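Long-range contact in N-acetylglucosamine-6-phosphate deacetylase (Mycobacterium smegmatis, PDB 6FV4), which probably removes the acetyl group from N-acetylglucosamine-6-phosphate, as a metal-dependent amidohydrolase of the NagA family: residues 20-25 with 59-64. The protein carries 1 engineered substitution. Sequence-based numbering, arbitrary orientation.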
ATOM      1  N   THR B  20     -34.327 -19.283  -5.128  1.00 31.40           N
ATOM      2  CA  THR B  20     -34.092 -18.133  -5.997  1.00 35.98           C
ATOM      3  C   THR B  20     -33.875 -16.878  -5.167  1.00 36.59           C
ATOM      4  O   THR B  20     -34.425 -16.732  -4.073  1.00 38.60           O
ATOM      5  CB  THR B  20     -35.258 -17.842  -6.958  1.00 38.51           C
ATOM      6  OG1 THR B  20     -36.461 -17.636  -6.207  1.00 39.46           O
ATOM      7  CG2 THR B  20     -35.451 -18.959  -7.974  1.00 39.47           C
ATOM      8  N   ALA B  21     -33.094 -15.955  -5.718  1.00 35.09           N
ATOM      9  CA  ALA B  21     -32.896 -14.657  -5.097  1.00 37.81           C
ATOM     10  C   ALA B  21     -32.626 -13.640  -6.191  1.00 36.57           C
ATOM     11  O   ALA B  21     -32.192 -13.988  -7.288  1.00 34.04           O
ATOM     12  CB  ALA B  21     -31.742 -14.684  -4.093  1.00 36.55           C
ATOM     13  N   ASP B  22     -32.874 -12.367  -5.877  1.00 36.35           N
ATOM     14  CA  ASP B  22     -32.598 -11.308  -6.841  1.00 36.58           C
ATOM     15  C   ASP B  22     -31.126 -11.269  -7.237  1.00 39.86           C
ATOM     16  O   ASP B  22     -30.804 -10.944  -8.386  1.00 33.09           O
ATOM     17  CB  ASP B  22     -33.019  -9.959  -6.262  1.00 40.90           C
ATOM     18  CG  ASP B  22     -34.395  -9.526  -6.728  1.00 48.24           C
ATOM     19  OD1 ASP B  22     -35.149 -10.374  -7.257  1.00 51.12           O
ATOM     20  OD2 ASP B  22     -34.723  -8.330  -6.560  1.00 51.96           O
ATOM     21  N   THR B  23     -30.221 -11.587  -6.303  1.00 33.29           N
ATOM     22  CA  THR B  23     -28.782 -11.577  -6.562  1.00 33.33           C
ATOM     23  C   THR B  23     -28.126 -12.764  -5.873  1.00 33.51           C
ATOM     24  O   THR B  23     -28.313 -12.944  -4.668  1.00 29.10           O
ATOM     25  CB  THR B  23     -28.113 -10.299  -6.049  1.00 34.07           C
ATOM     26  OG1 THR B  23     -28.730  -9.142  -6.635  1.00 44.96           O
ATOM     27  CG2 THR B  23     -26.639 -10.325  -6.393  1.00 33.79           C
ATOM     28  N   VAL B  24     -27.351 -13.553  -6.620  1.00 29.79           N
ATOM     29  CA  VAL B  24     -26.579 -14.654  -6.050  1.00 33.82           C
ATOM     30  C   VAL B  24     -25.111 -14.445  -6.396  1.00 33.59           C
ATOM     31  O   VAL B  24     -24.737 -14.438  -7.578  1.00 31.69           O
ATOM     32  CB  VAL B  24     -27.063 -16.025  -6.544  1.00 34.43           C
ATOM     33  CG1 VAL B  24     -26.172 -17.118  -5.985  1.00 31.05           C
ATOM     34  CG2 VAL B  24     -28.513 -16.260  -6.132  1.00 33.65           C
ATOM     35  N   LEU B  25     -24.285 -14.266  -5.371  1.00 27.68           N
ATOM     36  CA  LEU B  25     -22.842 -14.207  -5.528  1.00 28.77           C
ATOM     37  C   LEU B  25     -22.274 -15.584  -5.212  1.00 32.84           C
ATOM     38  O   LEU B  25     -22.542 -16.141  -4.142  1.00 31.50           O
ATOM     39  CB  LEU B  25     -22.238 -13.125  -4.632  1.00 30.63           C
ATOM     40  CG  LEU B  25     -22.459 -11.751  -5.279  1.00 34.94           C
ATOM     41  CD1 LEU B  25     -23.573 -11.015  -4.581  1.00 37.58           C
ATOM     42  CD2 LEU B  25     -21.191 -10.933  -5.274  1.00 35.39           C
ATOM     43  N   LEU B  59     -36.349 -16.128  -2.300  1.00 40.46           N
ATOM     44  CA  LEU B  59     -35.876 -15.206  -1.279  1.00 38.94           C
ATOM     45  C   LEU B  59     -36.188 -13.759  -1.621  1.00 41.75           C
ATOM     46  O   LEU B  59     -35.996 -12.881  -0.774  1.00 42.56           O
ATOM     47  CB  LEU B  59     -34.379 -15.418  -1.067  1.00 36.53           C
ATOM     48  CG  LEU B  59     -34.120 -16.836  -0.541  1.00 39.36           C
ATOM     49  CD1 LEU B  59     -32.664 -17.250  -0.711  1.00 37.75           C
ATOM     50  CD2 LEU B  59     -34.562 -16.954   0.912  1.00 36.18           C
ATOM     51  N   GLY B  60     -36.678 -13.497  -2.829  1.00 41.03           N
ATOM     52  CA  GLY B  60     -37.125 -12.158  -3.170  1.00 43.22           C
ATOM     53  C   GLY B  60     -35.968 -11.208  -3.381  1.00 45.42           C
ATOM     54  O   GLY B  60     -34.959 -11.546  -4.010  1.00 41.87           O
ATOM     55  N   ALA B  61     -36.111  -9.999  -2.835  1.00 43.25           N
ATOM     56  CA  ALA B  61     -35.109  -8.959  -3.014  1.00 42.45           C
ATOM     57  C   ALA B  61     -33.979  -9.115  -2.007  1.00 44.46           C
ATOM     58  O   ALA B  61     -33.644  -8.170  -1.285  1.00 51.75           O
ATOM     59  CB  ALA B  61     -35.744  -7.578  -2.879  1.00 39.12           C
ATOM     60  N   ALA B  62     -33.398 -10.304  -1.942  1.00 43.24           N
ATOM     61  CA  ALA B  62     -32.279 -10.587  -1.060  1.00 41.04           C
ATOM     62  C   ALA B  62     -31.036 -10.875  -1.886  1.00 39.53           C
ATOM     63  O   ALA B  62     -31.124 -11.272  -3.052  1.00 39.15           O
ATOM     64  CB  ALA B  62     -32.597 -11.773  -0.147  1.00 41.59           C
ATOM     65  N   THR B  63     -29.874 -10.642  -1.280  1.00 33.29           N
ATOM     66  CA  THR B  63     -28.596 -11.048  -1.856  1.00 34.67           C
ATOM     67  C   THR B  63     -28.121 -12.316  -1.142  1.00 34.49           C
ATOM     68  O   THR B  63     -28.042 -12.338   0.089  1.00 34.03           O
ATOM     69  CB  THR B  63     -27.560  -9.925  -1.730  1.00 36.03           C
ATOM     70  OG1 THR B  63     -27.992  -8.776  -2.473  1.00 38.66           O
ATOM     71  CG2 THR B  63     -26.213 -10.362  -2.284  1.00 36.78           C
ATOM     72  N   VAL B  64     -27.849 -13.380  -1.904  1.00 31.11           N
ATOM     73  CA  VAL B  64     -27.275 -14.610  -1.358  1.00 32.71           C
ATOM     74  C   VAL B  64     -25.770 -14.588  -1.591  1.00 32.09           C
ATOM     75  O   VAL B  64     -25.306 -14.238  -2.680  1.00 35.81           O
ATOM     76  CB  VAL B  64     -27.906 -15.865  -1.986  1.00 35.62           C
ATOM     77  CG1 VAL B  64     -27.187 -17.124  -1.495  1.00 33.17           C
ATOM     78  CG2 VAL B  64     -29.395 -15.938  -1.668  1.00 31.26           C
TER
HETATM   79  O   HOH W   1     -30.474  -8.293  -4.522  1.00 45.63           O
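Two parallel pairings, 16-21 with 57-58 and 23-25 with the start of 63-76, are separated where Asp22 faces the loop 59-62, yet backbone bonds span the break. Ahead of it, Leu59 N donates to Thr20 O at 2.7 Å. At the break, Asp22 N meets Gly60 O at 2.9 Å; Gly60, at a positive phi of 74°, suits this bend because it has no side chain, and Ala61 follows as the centre of an inverse gamma turn. Thr23 N bonds weakly to Ala62 O, which also accepts a weak bond from a water held by Thr23 OG1, itself bonded to Arg32 NE. Val64 N then reaches Thr23 O at 2.8 Å, and Leu25 N reaches Val64 O almost straight, at 172°.

Thr23 and Thr63, beta-branched and so suited to strands, lie side by side on one face, and Leu25 CD1 touches Thr63 CG2 at 3.6 Å. Small Ala21 lets CG2 of Val64 within 3.6 Å of its CB; CG1 is anti to the backbone N (chi1 174°), leaving CG2 beside that N.

In the small beta domain built from both chain ends, as in other amidohydrolases, strand 373-376 flanks Leu59, Ala62 and Val64, and helix 339-357 packs against Leu25.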